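Local structure of glutathione peroxidase (Hypocrea jecorina, 6VPD) at residues S28-K33 / K50-V55; V86-P91 / T117-G122. The protein probably reduces hydroperoxides to alcohols with electrons from thioredoxin, as a glutathione peroxidase-like member of the thioredoxin superfamily. One frame throughout, in Å; residues are numbered along the deposited sequence.

Contact 1: residues S28-K33 / K50-V55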
# COMPACT_ATOMS: atom_id res chain seq x y z
N SER A 28 1.77 -28.39 -0.91
CA SER A 28 0.49 -27.82 -0.58
C SER A 28 0.65 -27.03 0.70
O SER A 28 1.47 -27.36 1.56
CB SER A 28 -0.57 -28.88 -0.39
OG SER A 28 -1.04 -28.83 0.95
N PHE A 29 -0.16 -25.97 0.81
CA PHE A 29 -0.14 -25.14 2.00
C PHE A 29 -0.29 -25.97 3.26
O PHE A 29 0.36 -25.71 4.27
CB PHE A 29 -1.27 -24.09 1.88
CG PHE A 29 -1.51 -23.30 3.11
CD1 PHE A 29 -0.75 -22.17 3.40
CD2 PHE A 29 -2.54 -23.64 3.96
CE1 PHE A 29 -1.00 -21.40 4.53
CE2 PHE A 29 -2.79 -22.88 5.10
CZ PHE A 29 -2.02 -21.76 5.38
N PHE A 30 -1.11 -27.01 3.21
CA PHE A 30 -1.31 -27.79 4.42
C PHE A 30 -0.12 -28.70 4.77
O PHE A 30 -0.18 -29.39 5.80
CB PHE A 30 -2.60 -28.60 4.29
CG PHE A 30 -3.81 -27.77 3.86
CD1 PHE A 30 -4.42 -26.89 4.74
CD2 PHE A 30 -4.33 -27.89 2.57
CE1 PHE A 30 -5.52 -26.13 4.35
CE2 PHE A 30 -5.43 -27.14 2.17
CZ PHE A 30 -6.02 -26.26 3.06
N ASP A 31 0.96 -28.69 3.97
CA ASP A 31 2.21 -29.35 4.36
C ASP A 31 2.97 -28.59 5.45
O ASP A 31 3.91 -29.14 6.03
CB ASP A 31 3.14 -29.53 3.14
CG ASP A 31 2.59 -30.52 2.09
OD1 ASP A 31 1.65 -31.26 2.42
OD2 ASP A 31 3.10 -30.55 0.94
N PHE A 32 2.62 -27.34 5.73
CA PHE A 32 3.50 -26.51 6.53
C PHE A 32 3.10 -26.54 8.00
O PHE A 32 1.96 -26.86 8.35
CB PHE A 32 3.50 -25.07 6.02
CG PHE A 32 4.33 -24.85 4.79
CD1 PHE A 32 3.78 -25.01 3.53
CD2 PHE A 32 5.66 -24.45 4.89
CE1 PHE A 32 4.55 -24.81 2.40
CE2 PHE A 32 6.43 -24.24 3.77
CZ PHE A 32 5.88 -24.41 2.52
N LYS A 33 4.07 -26.22 8.85
CA LYS A 33 3.87 -26.03 10.28
C LYS A 33 4.29 -24.61 10.62
O LYS A 33 5.23 -24.07 10.02
CB LYS A 33 4.69 -27.03 11.12
CG LYS A 33 4.37 -28.50 10.86
CD LYS A 33 5.22 -29.05 9.71
CE LYS A 33 4.85 -30.51 9.40
NZ LYS A 33 5.90 -31.21 8.60
N LYS A 50 -10.06 -26.88 3.72
CA LYS A 50 -10.76 -25.64 4.02
C LYS A 50 -10.15 -24.50 3.21
O LYS A 50 -9.07 -24.63 2.62
CB LYS A 50 -10.69 -25.30 5.51
CG LYS A 50 -10.88 -26.48 6.45
CD LYS A 50 -12.32 -26.94 6.49
CE LYS A 50 -12.60 -27.78 7.72
NZ LYS A 50 -12.42 -26.97 8.94
N VAL A 51 -10.86 -23.38 3.19
CA VAL A 51 -10.40 -22.17 2.51
C VAL A 51 -9.76 -21.29 3.57
O VAL A 51 -10.37 -21.01 4.60
CB VAL A 51 -11.57 -21.45 1.80
CG1 VAL A 51 -11.12 -20.14 1.18
CG2 VAL A 51 -12.17 -22.37 0.75
N VAL A 52 -8.51 -20.89 3.33
CA VAL A 52 -7.68 -20.19 4.30
C VAL A 52 -7.24 -18.85 3.71
O VAL A 52 -6.78 -18.78 2.56
CB VAL A 52 -6.45 -21.02 4.72
CG1 VAL A 52 -5.70 -20.31 5.85
CG2 VAL A 52 -6.83 -22.43 5.11
N LEU A 53 -7.36 -17.79 4.50
CA LEU A 53 -6.88 -16.47 4.12
C LEU A 53 -5.72 -16.12 5.05
O LEU A 53 -5.92 -16.02 6.26
CB LEU A 53 -7.99 -15.43 4.18
CG LEU A 53 -7.46 -14.07 3.69
CD1 LEU A 53 -7.38 -14.01 2.15
CD2 LEU A 53 -8.23 -12.92 4.25
N VAL A 54 -4.53 -15.96 4.48
CA VAL A 54 -3.31 -15.75 5.24
C VAL A 54 -3.01 -14.27 5.15
O VAL A 54 -3.03 -13.70 4.05
CB VAL A 54 -2.14 -16.59 4.70
CG1 VAL A 54 -0.85 -16.22 5.39
CG2 VAL A 54 -2.41 -18.09 4.85
N VAL A 55 -2.79 -13.63 6.28
CA VAL A 55 -2.54 -12.20 6.31
C VAL A 55 -1.45 -11.93 7.34
O VAL A 55 -1.44 -12.52 8.43
CB VAL A 55 -3.84 -11.42 6.60
CG1 VAL A 55 -4.34 -11.70 7.98
CG2 VAL A 55 -3.64 -9.92 6.42

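Contact 2: residues V86-P91 / T117-G122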
# COMPACT_ATOMS: atom_id res chain seq x y z
N VAL A 86 -11.10 -20.18 7.45
CA VAL A 86 -10.31 -19.70 8.57
C VAL A 86 -9.38 -18.58 8.10
O VAL A 86 -8.85 -18.62 6.99
CB VAL A 86 -9.52 -20.84 9.24
CG1 VAL A 86 -8.81 -21.67 8.20
CG2 VAL A 86 -8.52 -20.30 10.23
N VAL A 87 -9.21 -17.57 8.95
CA VAL A 87 -8.27 -16.48 8.73
C VAL A 87 -7.10 -16.68 9.69
O VAL A 87 -7.30 -16.87 10.90
CB VAL A 87 -8.95 -15.12 8.96
CG1 VAL A 87 -7.93 -13.97 8.88
CG2 VAL A 87 -10.11 -14.92 7.98
N LEU A 88 -5.88 -16.66 9.15
CA LEU A 88 -4.66 -16.80 9.94
C LEU A 88 -3.89 -15.49 9.86
O LEU A 88 -3.37 -15.15 8.79
CB LEU A 88 -3.82 -17.98 9.46
CG LEU A 88 -4.48 -19.36 9.55
CD1 LEU A 88 -3.49 -20.50 9.25
CD2 LEU A 88 -5.12 -19.57 10.91
N GLY A 89 -3.82 -14.76 10.96
CA GLY A 89 -2.99 -13.57 11.03
C GLY A 89 -1.62 -13.92 11.57
O GLY A 89 -1.50 -14.67 12.53
N PHE A 90 -0.58 -13.37 10.95
CA PHE A 90 0.80 -13.60 11.38
C PHE A 90 1.43 -12.25 11.67
O PHE A 90 1.69 -11.48 10.72
CB PHE A 90 1.64 -14.34 10.34
CG PHE A 90 1.22 -15.74 10.08
CD1 PHE A 90 0.13 -16.01 9.26
CD2 PHE A 90 1.95 -16.80 10.59
CE1 PHE A 90 -0.26 -17.32 9.01
CE2 PHE A 90 1.58 -18.12 10.33
CZ PHE A 90 0.48 -18.38 9.55
N PRO A 91 1.71 -11.93 12.92
CA PRO A 91 2.33 -10.64 13.24
C PRO A 91 3.70 -10.52 12.60
O PRO A 91 4.44 -11.50 12.44
CB PRO A 91 2.42 -10.66 14.76
CG PRO A 91 1.40 -11.66 15.19
CD PRO A 91 1.36 -12.70 14.13
N THR A 117 -11.32 -12.16 16.24
CA THR A 117 -11.62 -13.49 16.76
C THR A 117 -10.92 -14.62 16.02
O THR A 117 -10.83 -15.72 16.57
CB THR A 117 -13.14 -13.74 16.73
OG1 THR A 117 -13.67 -13.34 15.46
CG2 THR A 117 -13.84 -12.95 17.82
N PHE A 118 -10.42 -14.39 14.80
CA PHE A 118 -9.72 -15.43 14.07
C PHE A 118 -8.37 -15.71 14.71
O PHE A 118 -7.83 -14.85 15.42
CB PHE A 118 -9.53 -15.05 12.60
CG PHE A 118 -9.00 -13.66 12.38
CD1 PHE A 118 -7.63 -13.42 12.42
CD2 PHE A 118 -9.86 -12.61 12.08
CE1 PHE A 118 -7.13 -12.14 12.20
CE2 PHE A 118 -9.38 -11.33 11.86
CZ PHE A 118 -8.01 -11.09 11.92
N PRO A 119 -7.81 -16.90 14.49
CA PRO A 119 -6.51 -17.22 15.09
C PRO A 119 -5.43 -16.25 14.64
O PRO A 119 -5.24 -15.99 13.45
CB PRO A 119 -6.23 -18.64 14.59
CG PRO A 119 -7.59 -19.21 14.22
CD PRO A 119 -8.40 -18.03 13.76
N VAL A 120 -4.70 -15.71 15.62
CA VAL A 120 -3.50 -14.91 15.37
C VAL A 120 -2.30 -15.70 15.86
O VAL A 120 -2.30 -16.23 16.98
CB VAL A 120 -3.60 -13.53 16.04
CG1 VAL A 120 -2.23 -12.92 16.19
CG2 VAL A 120 -4.52 -12.62 15.23
N MET A 121 -1.27 -15.79 15.02
CA MET A 121 -0.22 -16.78 15.19
C MET A 121 1.04 -16.15 15.79
O MET A 121 1.11 -14.95 16.07
CB MET A 121 0.07 -17.46 13.84
CG MET A 121 -1.11 -18.25 13.30
SD MET A 121 -1.38 -19.75 14.28
CE MET A 121 -2.99 -20.30 13.73
N GLY A 122 2.05 -16.99 15.99
CA GLY A 122 3.33 -16.50 16.44
C GLY A 122 3.90 -15.48 15.49
O GLY A 122 3.52 -15.40 14.32

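Contact 1: residues S28-K33 / K50-V55
Phe29 and Phe30, the two aromatic residues that meet strand 51-58, are carried on a short 3-10 turn closed by a 2.8 Å hydrogen bond from Asp31 N to Ser28 O. A second bond, from Ser28 N to Asp31 OD2, ties the same two residues through the aspartate side chain; the donor stands well above the carboxylate plane. All of this polar bonding lies within residues 28-33, while the meeting with residues 50-55 is almost wholly apolar.

Phe29 has CG anti to its backbone N (chi1 171°), and the far end of its ring points to the strand. There CE1 comes within 3.6 Å of Val54 CG2, the two side chains reaching tip to tip, whereas the side chain of Val52, two residues back, crosses that of Phe29 at about a right angle, with CG1 4.0 Å from Phe29 CE2. CG1 of Val52 meets Phe29 alone of the two rings, whereas CG2 lies near both, close to Phe29 CE2 and Phe30 CE1. The rings also touch one another: Phe29 CD2 sits over a face of Phe30, 3.8 Å above its plane and displaced toward the rim. Lys50 O lies at the edge of the Phe30 ring, near its plane, 3.5 Å from Phe30 CZ.

Leu134 and Trp137 of helix 133-141 also pack on Phe29, and Ile160 of the adjacent strand touches both Phe29 and Val52. The contact therefore joins the N-terminal turn to one face of the central sheet of this thioredoxin fold. With no hydrogen bond crossing between the segments, its chemistry is that of hydrophobic burial, to which the carbonyl oxygen of Lys50 may add a slight electrostatic attraction for the ring edge of Phe30.

Contact 2: residues V86-P91 / T117-G122
A single parallel beta bridge, Gly89 with Val120, lays the loop 117-122 along strand 85-92, an outermost strand of the main sheet within this chain. Gly89 supplies both bonds: its N donates to Pro119 O at 3.1 Å, and its O accepts from Met121 N at 2.7 Å.

Flanking the bridge are two CH-pi contacts. The Phe118 ring takes Val87 CG1 over one face, the methyl 3.7 Å from the ring centroid; CG of Phe118 lies between its own backbone N and carbonyl carbon (chi1 48°), within reach of both CB and CG1 of Val87. The second reverses the roles, the strand giving the ring: Met121 CB lies over a face of Phe90, toward the rim, the two side chains side by side and pointing the same way. Met121 bends at chi2 (-71°), and its terminal CE meets Leu88 CD2 at 3.6 Å.

Phe118 also touches Glu71 of helix 64-80, while Tyr74 of that helix packs on Val87. An alanine at Phe118 would probably leave Val87 CG1 without its aromatic cover and open a gap where the ring lay, near Glu71. Two backbone bonds fix the register here, and apolar side chains pack around it, so the loop continues the sheet by one short pairing.

In the fold
Contact 1 and contact 2 lie on neighbouring parallel strands of one sheet, their centres 11 Å apart. Strand 51-58 receives the N-terminal turn on its face, and strand 85-92 receives the loop 117-122 at its outer edge, so one principle, a strand recruiting irregular chain, appears in two forms. Probable backbone hydrogen bonds join them, Leu88 N to Leu53 O at 3.0 Å and Phe90 N to Val55 O at 2.8 Å. Packing continues across, with Val52 touching Val86 and Leu88, and Val54 touching Phe90. Contact 1 is remote from the predicted active-site Cys61; in contact 2 the Pro91 side chain is about 11 Å from that of the cysteine.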